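Local coordinates for beta-lactamase-like protein (Novosphingobium pentaromativorans US6-1, PDB 6AUF) that probably hydrolyses beta-lactam antibiotics with the help of two zinc ions, as a class B3 metallo-beta-lactamase, at residues 76-80 with 110-116; 30-34 with 58-62; 39-43 with 79-85. All coordinates share one frame. Numbering follows the deposited sequence.

Overall arrangement
The three contacts touch one another beside the dizinc site, with contact 2 lying farthest out. Contact 1 holds two zinc ligands, Asp111 and His112, and shares Pro79 and Ala80 with contact 3; their centres lie about 8 Å apart. In contact 3, Trp40 brings CZ3 to 3.7 Å from CB of Asp111. Contact 2, its centre about 11 Å from that of contact 3 and 15 Å from that of contact 1, carries the Cys31-Cys59 disulfide. It meets contact 3 through Cys59 N, 3.0 Å from His42 O, and contact 1 through Ile61, whose CG2 lies 3.3 Å from Asp111 O. The segments of contacts 2 and 3 alternate along the chain.

Contact 1 of 3, residues 76-80 with 110-116; sequences DSGPA and HDHAGSI. With ZN (zinc ion), chain B.
Zinc is bound by Asp111 OD2 (chi1 p, 49°) at 2.3 Å and His112 NE2 (chi1 m, -60°) at 2.0 Å, with His251 as a further protein ligand. A water lies 2.5 Å from His112 ND1, which donates to it, and 2.8 Å from Asp76 OD2; Asp76 OD2 also hydrogen-bonds Tyr208 OH. The backbones join where His112 O accepts from Ser77 N (2.9 Å) and Gly78 N (3.1 Å). Ser77, chi1 p, receives Ser115 N on OG (2.9 Å), and its OG donates to Gly78 O (2.8 Å); Ser115 OG reaches Pro79 O at 2.8 Å. Gly78 has phi/psi 79/-175, where a CB would jam against the preceding carbonyl. Gly114, close to Ala80, likewise has no space for one. CA atoms pair Gly78-His112 (4.4 Å) and Pro79-Asp111 (4.0 Å). Ile116 CD1 packs on Ser77 CB at 3.9 Å. Asp111 and His112 close the HxHxDH motif of metallo-beta-lactamases, which begins at His107, and helix 110-113 lies against the loop between strand 72-75 and helix 83-91.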
ATOM      1  N   ASP A  76       1.178  -0.987  -6.276  1.00 66.92           N
ATOM      2  CA  ASP A  76       2.420  -0.350  -5.860  1.00 63.45           C
ATOM      3  C   ASP A  76       3.613  -0.821  -6.676  1.00 71.97           C
ATOM      4  O   ASP A  76       3.703  -1.986  -7.076  1.00 67.38           O
ATOM      5  CB  ASP A  76       2.679  -0.576  -4.373  1.00 66.57           C
ATOM      6  CG  ASP A  76       1.788   0.276  -3.499  1.00 66.80           C
ATOM      7  OD1 ASP A  76       1.204   1.241  -4.030  1.00 71.49           O
ATOM      8  OD2 ASP A  76       1.675  -0.010  -2.291  1.00 64.53           O
ATOM      9  N   SER A  77       4.532   0.107  -6.922  1.00 74.33           N
ATOM     10  CA  SER A  77       5.724  -0.155  -7.698  1.00 63.90           C
ATOM     11  C   SER A  77       6.979  -0.269  -6.852  1.00 68.37           C
ATOM     12  O   SER A  77       7.984  -0.801  -7.334  1.00 76.25           O
ATOM     13  CB  SER A  77       5.926   0.967  -8.723  1.00 75.09           C
ATOM     14  OG  SER A  77       6.219   2.186  -8.055  1.00 81.13           O
ATOM     15  N   GLY A  78       6.953   0.210  -5.615  1.00 63.92           N
ATOM     16  CA  GLY A  78       8.169   0.422  -4.872  1.00 61.83           C
ATOM     17  C   GLY A  78       8.828   1.708  -5.328  1.00 68.94           C
ATOM     18  O   GLY A  78       8.287   2.448  -6.157  1.00 74.27           O
ATOM     19  N   PRO A  79      10.017   1.992  -4.801  1.00 72.02           N
ATOM     20  CA  PRO A  79      10.688   3.265  -5.108  1.00 73.46           C
ATOM     21  C   PRO A  79      10.910   3.472  -6.601  1.00 77.23           C
ATOM     22  O   PRO A  79      10.663   2.601  -7.441  1.00 79.52           O
ATOM     23  CB  PRO A  79      12.013   3.152  -4.350  1.00 70.52           C
ATOM     24  CG  PRO A  79      11.703   2.216  -3.206  1.00 64.10           C
ATOM     25  CD  PRO A  79      10.718   1.224  -3.755  1.00 65.66           C
ATOM     26  N   ALA A  80      11.415   4.663  -6.926  1.00 80.16           N
ATOM     27  CA  ALA A  80      11.487   5.075  -8.324  1.00 84.11           C
ATOM     28  C   ALA A  80      12.397   4.175  -9.147  1.00 85.55           C
ATOM     29  O   ALA A  80      12.208   4.061 -10.362  1.00 99.55           O
ATOM     30  CB  ALA A  80      11.956   6.524  -8.425  1.00 88.74           C
ATOM     31  N   HIS A 110       6.757   8.627  -3.313  1.00 59.93           N
ATOM     32  CA  HIS A 110       7.702   8.053  -4.279  1.00 67.14           C
ATOM     33  C   HIS A 110       8.134   6.642  -3.894  1.00 69.48           C
ATOM     34  O   HIS A 110       8.378   5.801  -4.768  1.00 58.18           O
ATOM     35  CB  HIS A 110       8.938   8.936  -4.387  1.00 66.65           C
ATOM     36  CG  HIS A 110       9.778   8.903  -3.155  1.00 76.54           C
ATOM     37  ND1 HIS A 110      10.777   7.975  -2.961  1.00 79.36           N
ATOM     38  CD2 HIS A 110       9.716   9.631  -2.016  1.00 79.54           C
ATOM     39  CE1 HIS A 110      11.323   8.162  -1.774  1.00 80.18           C
ATOM     40  NE2 HIS A 110      10.699   9.162  -1.181  1.00 80.76           N
ATOM     41  N   ASP A 111       8.280   6.374  -2.594  1.00 71.45           N
ATOM     42  CA  ASP A 111       8.756   5.067  -2.158  1.00 72.57           C
ATOM     43  C   ASP A 111       7.761   3.960  -2.480  1.00 66.56           C
ATOM     44  O   ASP A 111       8.144   2.784  -2.516  1.00 59.57           O
ATOM     45  CB  ASP A 111       9.031   5.092  -0.658  1.00 72.69           C
ATOM     46  CG  ASP A 111       7.874   5.685   0.113  1.00 74.35           C
ATOM     47  OD1 ASP A 111       7.320   6.689  -0.387  1.00 81.18           O
ATOM     48  OD2 ASP A 111       7.505   5.150   1.183  1.00 54.30           O
ATOM     49  N   HIS A 112       6.491   4.302  -2.690  1.00 56.41           N
ATOM     50  CA  HIS A 112       5.487   3.298  -3.005  1.00 65.17           C
ATOM     51  C   HIS A 112       5.032   3.327  -4.450  1.00 70.04           C
ATOM     52  O   HIS A 112       4.677   2.282  -4.997  1.00 73.26           O
ATOM     53  CB  HIS A 112       4.268   3.471  -2.099  1.00 60.32           C
ATOM     54  CG  HIS A 112       4.583   3.345  -0.648  1.00 66.38           C
ATOM     55  ND1 HIS A 112       4.646   2.127  -0.004  1.00 69.50           N
ATOM     56  CD2 HIS A 112       4.871   4.281   0.286  1.00 65.81           C
ATOM     57  CE1 HIS A 112       4.948   2.319   1.266  1.00 66.97           C
ATOM     58  NE2 HIS A 112       5.087   3.617   1.469  1.00 74.14           N
ATOM     59  N   ALA A 113       5.030   4.501  -5.072  1.00 68.19           N
ATOM     60  CA  ALA A 113       4.540   4.671  -6.430  1.00 74.29           C
ATOM     61  C   ALA A 113       5.620   5.240  -7.336  1.00 69.79           C
ATOM     62  O   ALA A 113       5.333   5.591  -8.486  1.00 76.21           O
ATOM     63  CB  ALA A 113       3.288   5.569  -6.438  1.00 50.86           C
ATOM     64  N   GLY A 114       6.858   5.317  -6.846  1.00 68.55           N
ATOM     65  CA  GLY A 114       7.903   6.033  -7.559  1.00 74.30           C
ATOM     66  C   GLY A 114       8.148   5.561  -8.982  1.00 76.52           C
ATOM     67  O   GLY A 114       8.600   6.342  -9.827  1.00 82.52           O
ATOM     68  N   SER A 115       7.880   4.290  -9.275  1.00 63.23           N
ATOM     69  CA  SER A 115       8.060   3.800 -10.635  1.00 70.17           C
ATOM     70  C   SER A 115       6.765   3.225 -11.193  1.00 70.47           C
ATOM     71  O   SER A 115       6.784   2.291 -11.992  1.00 76.60           O
ATOM     72  CB  SER A 115       9.209   2.784 -10.722  1.00 76.39           C
ATOM     73  OG  SER A 115       9.161   1.795  -9.710  1.00 76.30           O
ATOM     74  N   ILE A 116       5.629   3.791 -10.787  1.00 73.93           N
ATOM     75  CA  ILE A 116       4.365   3.482 -11.452  1.00 77.61           C
ATOM     76  C   ILE A 116       4.506   3.688 -12.954  1.00 75.49           C
ATOM     77  O   ILE A 116       4.051   2.868 -13.762  1.00 66.33           O
ATOM     78  CB  ILE A 116       3.228   4.347 -10.868  1.00 83.28           C
ATOM     79  CG1 ILE A 116       2.893   3.910  -9.450  1.00 85.70           C
ATOM     80  CG2 ILE A 116       1.979   4.237 -11.714  1.00 86.38           C
ATOM     81  CD1 ILE A 116       2.393   2.490  -9.388  1.00 93.43           C
TER
HETATM   82 ZN    ZN B 401       6.137   4.406   2.933  1.00 63.80          ZN
HETATM   83  O   HOH W   1       4.270  -0.093  -1.187  1.00 56.77           O

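Contact 2 of 3, residues 30-34 with 58-62; sequences ACKGL and TCGIA
A disulfide joins two loops here, one between helices 27-30 and 37-40, the other between strands 53-55 and 64-66, so that the segment after helix 27-30 is covalently tied to the loop before strand 64-66. Cys31 SG and Cys59 SG are 2.0 Å apart with chi3 at -78°; both cysteines have chi1 m (-66° and -80°), and their CA atoms stand 5.5 Å apart, each CA-to-CB bond directed toward the other segment. Cys31, the first residue beyond helix 27-30 to leave helical angles, starts a type II beta turn that runs to Leu34 and is closed by Leu34 N to Cys31 O at 3.0 Å. Gly33, the third residue of the turn, takes phi/psi 76/2, a positive phi that favours glycine. The turn brings the Leu34 side chain, chi1 m and chi2 t, back against the disulfide, its CB 4.1 Å from Cys59 CB. No hydrogen bond crosses between the segments, so the sulfur bridge and this apolar touch make the join. On the other side, 58-62 is shaped by Thr58, chi1 p: its OG1 accepts Gly60 N (3.1 Å), an ST turn, and Ile61 N (3.0 Å), an ST motif, while Thr58 N hydrogen-bonds Ile61 O at 2.9 Å. Thr58 OG1 also hydrogen-bonds Trp40 O, and the backbone of Cys59 hydrogen-bonds that of His42, which brings helix 37-40 and the residues after it onto this loop. Gly60 comes within about 6 Å of the nearest side-chain atom of the zinc ligand His251, and Ile61 packs on that histidine.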
ATOM      1  N   ALA A  30      15.627 -13.931   4.416  1.00 89.69           N
ATOM      2  CA  ALA A  30      16.228 -13.275   3.261  1.00 89.00           C
ATOM      3  C   ALA A  30      16.314 -11.754   3.427  1.00 96.28           C
ATOM      4  O   ALA A  30      17.162 -11.116   2.792  1.00 96.36           O
ATOM      5  CB  ALA A  30      15.452 -13.641   1.998  1.00 88.60           C
ATOM      6  N   CYS A  31      15.477 -11.156   4.278  1.00 86.33           N
ATOM      7  CA  CYS A  31      15.454  -9.703   4.452  1.00 97.06           C
ATOM      8  C   CYS A  31      15.790  -9.268   5.878  1.00101.13           C
ATOM      9  O   CYS A  31      15.446  -8.145   6.267  1.00 85.62           O
ATOM     10  CB  CYS A  31      14.088  -9.123   4.061  1.00 85.23           C
ATOM     11  SG  CYS A  31      13.639  -9.239   2.316  1.00 82.66           S
ATOM     12  N   LYS A  32      16.444 -10.123   6.669  1.00100.46           N
ATOM     13  CA  LYS A  32      16.733  -9.774   8.056  1.00 97.04           C
ATOM     14  C   LYS A  32      17.479  -8.450   8.117  1.00 93.31           C
ATOM     15  O   LYS A  32      18.433  -8.229   7.363  1.00 89.61           O
ATOM     16  CB  LYS A  32      17.555 -10.874   8.728  1.00 98.35           C
ATOM     17  CG  LYS A  32      17.686 -10.727  10.246  1.00105.96           C
ATOM     18  CD  LYS A  32      18.564 -11.830  10.849  1.00112.37           C
ATOM     19  CE  LYS A  32      18.500 -11.863  12.375  1.00118.99           C
ATOM     20  NZ  LYS A  32      19.183 -10.704  13.015  1.00124.48           N
ATOM     21  N   GLY A  33      17.027  -7.560   9.003  1.00 89.47           N
ATOM     22  CA  GLY A  33      17.675  -6.285   9.235  1.00 90.05           C
ATOM     23  C   GLY A  33      17.450  -5.219   8.182  1.00 93.65           C
ATOM     24  O   GLY A  33      17.994  -4.114   8.320  1.00 89.41           O
ATOM     25  N   LEU A  34      16.659  -5.499   7.144  1.00 86.85           N
ATOM     26  CA  LEU A  34      16.460  -4.581   6.032  1.00 85.76           C
ATOM     27  C   LEU A  34      15.067  -3.942   6.058  1.00 93.17           C
ATOM     28  O   LEU A  34      14.476  -3.668   5.007  1.00 90.90           O
ATOM     29  CB  LEU A  34      16.720  -5.307   4.710  1.00 84.99           C
ATOM     30  CG  LEU A  34      18.150  -5.811   4.487  1.00 90.07           C
ATOM     31  CD1 LEU A  34      18.281  -6.701   3.249  1.00 86.15           C
ATOM     32  CD2 LEU A  34      19.106  -4.638   4.401  1.00 94.35           C
ATOM     33  N   THR A  58      10.030  -5.496  -2.706  1.00 67.65           N
ATOM     34  CA  THR A  58      11.383  -5.565  -2.183  1.00 73.48           C
ATOM     35  C   THR A  58      11.353  -5.894  -0.698  1.00 74.39           C
ATOM     36  O   THR A  58      10.292  -6.093  -0.096  1.00 63.73           O
ATOM     37  CB  THR A  58      12.125  -4.247  -2.392  1.00 75.93           C
ATOM     38  OG1 THR A  58      11.657  -3.299  -1.427  1.00 76.84           O
ATOM     39  CG2 THR A  58      11.891  -3.711  -3.786  1.00 64.41           C
ATOM     40  N   CYS A  59      12.554  -5.938  -0.102  1.00 73.27           N
ATOM     41  CA  CYS A  59      12.700  -6.180   1.330  1.00 73.44           C
ATOM     42  C   CYS A  59      12.085  -5.071   2.180  1.00 76.10           C
ATOM     43  O   CYS A  59      11.706  -5.327   3.329  1.00 71.86           O
ATOM     44  CB  CYS A  59      14.182  -6.339   1.683  1.00 76.60           C
ATOM     45  SG  CYS A  59      14.912  -7.986   1.329  1.00 81.18           S
ATOM     46  N   GLY A  60      11.979  -3.855   1.645  1.00 68.53           N
ATOM     47  CA  GLY A  60      11.498  -2.733   2.418  1.00 68.83           C
ATOM     48  C   GLY A  60      10.117  -2.235   2.022  1.00 68.15           C
ATOM     49  O   GLY A  60       9.369  -1.737   2.870  1.00 66.22           O
ATOM     50  N   ILE A  61       9.760  -2.361   0.745  1.00 61.94           N
ATOM     51  CA  ILE A  61       8.506  -1.834   0.223  1.00 63.95           C
ATOM     52  C   ILE A  61       7.727  -2.969  -0.422  1.00 67.12           C
ATOM     53  O   ILE A  61       8.278  -3.726  -1.227  1.00 70.56           O
ATOM     54  CB  ILE A  61       8.741  -0.699  -0.790  1.00 62.06           C
ATOM     55  CG1 ILE A  61       9.541   0.442  -0.152  1.00 66.32           C
ATOM     56  CG2 ILE A  61       7.407  -0.208  -1.323  1.00 52.09           C
ATOM     57  CD1 ILE A  61       8.800   1.181   0.980  1.00 59.18           C
ATOM     58  N   ALA A  62       6.445  -3.071  -0.091  1.00 64.77           N
ATOM     59  CA  ALA A  62       5.621  -4.121  -0.665  1.00 60.40           C
ATOM     60  C   ALA A  62       5.208  -3.777  -2.090  1.00 59.55           C
ATOM     61  O   ALA A  62       5.214  -2.621  -2.518  1.00 63.79           O
ATOM     62  CB  ALA A  62       4.367  -4.372   0.179  1.00 54.59           C
TER

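Contact 3 of 3, residues 39-43 with 79-85; sequences GWSHP and PADAAPL
Ser41, Leu85 and Pro79 bury the most surface where residues 39-43, running out of helix 37-40, meet the loop leading into helix 83-91. Ser41, chi1 m, donates from OG to Asp81 OD1 at 2.6 Å, the one hydrogen bond between the segments; Asp81 takes chi1 p, which swings its carboxylate across to the serine. The same OG lies 3.7 Å from Pro79 CB. Leu85, chi1 m and chi2 p, points toward the other segment and sets CD2 3.2 Å from Ser41 O and 4.2 Å from Pro43 CG. Nearest CA pairs are Ser41-Ala82 (5.8 Å) and Pro43-Leu85 (6.2 Å). Pro79 opens a type I beta turn to Ala82, with Ala82 N hydrogen-bonded to Pro79 O at 3.1 Å, just ahead of helix 83-91, which follows the loop leaving strand 72-75 in this metallo-beta-lactamase fold. The Pro79 ring packs on the base of the Trp40 side chain and its carbonyl: CG is 3.8 Å from Trp40 CB, CD 3.6 Å from Trp40 O. The indole, chi1 m, leads away from 79-85 toward the metal site, where it meets the ring of His251, its nearest atom about 3 Å from a bound citric acid, probably an additive. His42 N hydrogen-bonds Gly39 O (2.8 Å).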
ATOM      1  N   GLY A  39      16.547  -1.441   2.798  1.00 70.34           N
ATOM      2  CA  GLY A  39      15.769  -2.459   2.129  1.00 70.66           C
ATOM      3  C   GLY A  39      14.883  -1.998   0.992  1.00 75.54           C
ATOM      4  O   GLY A  39      14.501  -2.823   0.154  1.00 74.52           O
ATOM      5  N   TRP A  40      14.552  -0.701   0.939  1.00 75.53           N
ATOM      6  CA  TRP A  40      13.483  -0.244   0.047  1.00 73.13           C
ATOM      7  C   TRP A  40      13.744  -0.644  -1.397  1.00 78.61           C
ATOM      8  O   TRP A  40      12.841  -1.137  -2.080  1.00 83.68           O
ATOM      9  CB  TRP A  40      13.298   1.266   0.143  1.00 77.46           C
ATOM     10  CG  TRP A  40      12.669   1.716   1.425  1.00 82.80           C
ATOM     11  CD1 TRP A  40      12.364   0.943   2.512  1.00 84.92           C
ATOM     12  CD2 TRP A  40      12.275   3.048   1.756  1.00 75.19           C
ATOM     13  NE1 TRP A  40      11.813   1.717   3.502  1.00 81.43           N
ATOM     14  CE2 TRP A  40      11.739   3.012   3.059  1.00 79.78           C
ATOM     15  CE3 TRP A  40      12.328   4.272   1.081  1.00 68.40           C
ATOM     16  CZ2 TRP A  40      11.256   4.156   3.698  1.00 65.78           C
ATOM     17  CZ3 TRP A  40      11.849   5.405   1.717  1.00 61.15           C
ATOM     18  CH2 TRP A  40      11.327   5.338   3.011  1.00 58.10           C
ATOM     19  N   SER A  41      14.965  -0.429  -1.889  1.00 73.14           N
ATOM     20  CA  SER A  41      15.317  -0.825  -3.247  1.00 74.87           C
ATOM     21  C   SER A  41      16.121  -2.116  -3.272  1.00 85.43           C
ATOM     22  O   SER A  41      16.791  -2.417  -4.270  1.00 83.42           O
ATOM     23  CB  SER A  41      16.075   0.302  -3.946  1.00 79.67           C
ATOM     24  OG  SER A  41      15.227   1.424  -4.138  1.00 88.86           O
ATOM     25  N   HIS A  42      16.062  -2.880  -2.199  1.00 88.62           N
ATOM     26  CA  HIS A  42      16.864  -4.076  -2.021  1.00 81.59           C
ATOM     27  C   HIS A  42      16.057  -5.303  -2.403  1.00 84.78           C
ATOM     28  O   HIS A  42      14.939  -5.486  -1.896  1.00 90.43           O
ATOM     29  CB  HIS A  42      17.326  -4.187  -0.577  1.00 73.52           C
ATOM     30  CG  HIS A  42      18.322  -5.272  -0.359  1.00 84.93           C
ATOM     31  ND1 HIS A  42      17.972  -6.603  -0.351  1.00 86.77           N
ATOM     32  CD2 HIS A  42      19.660  -5.229  -0.165  1.00 81.00           C
ATOM     33  CE1 HIS A  42      19.049  -7.335  -0.149  1.00 81.37           C
ATOM     34  NE2 HIS A  42      20.083  -6.524  -0.029  1.00 88.51           N
ATOM     35  N   PRO A  43      16.570  -6.156  -3.283  1.00 85.08           N
ATOM     36  CA  PRO A  43      15.735  -7.227  -3.835  1.00 83.46           C
ATOM     37  C   PRO A  43      15.424  -8.294  -2.800  1.00 82.96           C
ATOM     38  O   PRO A  43      16.272  -8.680  -1.999  1.00100.77           O
ATOM     39  CB  PRO A  43      16.585  -7.788  -4.978  1.00 79.77           C
ATOM     40  CG  PRO A  43      17.685  -6.769  -5.186  1.00 83.49           C
ATOM     41  CD  PRO A  43      17.928  -6.184  -3.845  1.00 83.02           C
ATOM     42  N   PRO A  79      10.017   1.992  -4.801  1.00 72.02           N
ATOM     43  CA  PRO A  79      10.688   3.265  -5.108  1.00 73.46           C
ATOM     44  C   PRO A  79      10.910   3.472  -6.601  1.00 77.23           C
ATOM     45  O   PRO A  79      10.663   2.601  -7.441  1.00 79.52           O
ATOM     46  CB  PRO A  79      12.013   3.152  -4.350  1.00 70.52           C
ATOM     47  CG  PRO A  79      11.703   2.216  -3.206  1.00 64.10           C
ATOM     48  CD  PRO A  79      10.718   1.224  -3.755  1.00 65.66           C
ATOM     49  N   ALA A  80      11.415   4.663  -6.926  1.00 80.16           N
ATOM     50  CA  ALA A  80      11.487   5.075  -8.324  1.00 84.11           C
ATOM     51  C   ALA A  80      12.397   4.175  -9.147  1.00 85.55           C
ATOM     52  O   ALA A  80      12.208   4.061 -10.362  1.00 99.55           O
ATOM     53  CB  ALA A  80      11.956   6.524  -8.425  1.00 88.74           C
ATOM     54  N   ASP A  81      13.384   3.534  -8.524  1.00 76.51           N
ATOM     55  CA  ASP A  81      14.334   2.708  -9.267  1.00 86.20           C
ATOM     56  C   ASP A  81      14.003   1.226  -9.216  1.00 86.20           C
ATOM     57  O   ASP A  81      14.806   0.411  -9.675  1.00 91.42           O
ATOM     58  CB  ASP A  81      15.764   2.919  -8.749  1.00 82.78           C
ATOM     59  CG  ASP A  81      15.935   2.495  -7.287  1.00 87.39           C
ATOM     60  OD1 ASP A  81      14.939   2.062  -6.663  1.00 86.60           O
ATOM     61  OD2 ASP A  81      17.061   2.609  -6.756  1.00 86.90           O
ATOM     62  N   ALA A  82      12.847   0.854  -8.678  1.00 85.05           N
ATOM     63  CA  ALA A  82      12.588  -0.532  -8.319  1.00 85.06           C
ATOM     64  C   ALA A  82      11.787  -1.301  -9.364  1.00 86.79           C
ATOM     65  O   ALA A  82      11.517  -2.487  -9.158  1.00 91.58           O
ATOM     66  CB  ALA A  82      11.869  -0.593  -6.965  1.00 76.34           C
ATOM     67  N   ALA A  83      11.415  -0.671 -10.477  1.00 80.67           N
ATOM     68  CA  ALA A  83      10.604  -1.339 -11.490  1.00 87.20           C
ATOM     69  C   ALA A  83      11.165  -2.717 -11.864  1.00 97.04           C
ATOM     70  O   ALA A  83      10.459  -3.731 -11.737  1.00 92.86           O
ATOM     71  CB  ALA A  83      10.489  -0.445 -12.727  1.00 89.91           C
ATOM     72  N   PRO A  84      12.420  -2.807 -12.323  1.00 96.05           N
ATOM     73  CA  PRO A  84      12.953  -4.124 -12.726  1.00 98.39           C
ATOM     74  C   PRO A  84      12.907  -5.171 -11.621  1.00 93.51           C
ATOM     75  O   PRO A  84      12.702  -6.356 -11.908  1.00 83.93           O
ATOM     76  CB  PRO A  84      14.399  -3.810 -13.144  1.00 97.34           C
ATOM     77  CG  PRO A  84      14.382  -2.360 -13.509  1.00101.25           C
ATOM     78  CD  PRO A  84      13.383  -1.720 -12.571  1.00 98.80           C
ATOM     79  N   LEU A  85      13.093  -4.772 -10.363  1.00 89.50           N
ATOM     80  CA  LEU A  85      13.049  -5.743  -9.277  1.00 84.55           C
ATOM     81  C   LEU A  85      11.718  -6.487  -9.260  1.00 83.88           C
ATOM     82  O   LEU A  85      11.688  -7.722  -9.214  1.00 80.82           O
ATOM     83  CB  LEU A  85      13.301  -5.045  -7.942  1.00 87.79           C
ATOM     84  CG  LEU A  85      14.750  -4.688  -7.606  1.00 95.16           C
ATOM     85  CD1 LEU A  85      15.397  -3.912  -8.733  1.00 99.45           C
ATOM     86  CD2 LEU A  85      14.788  -3.880  -6.325  1.00 88.21           C
TER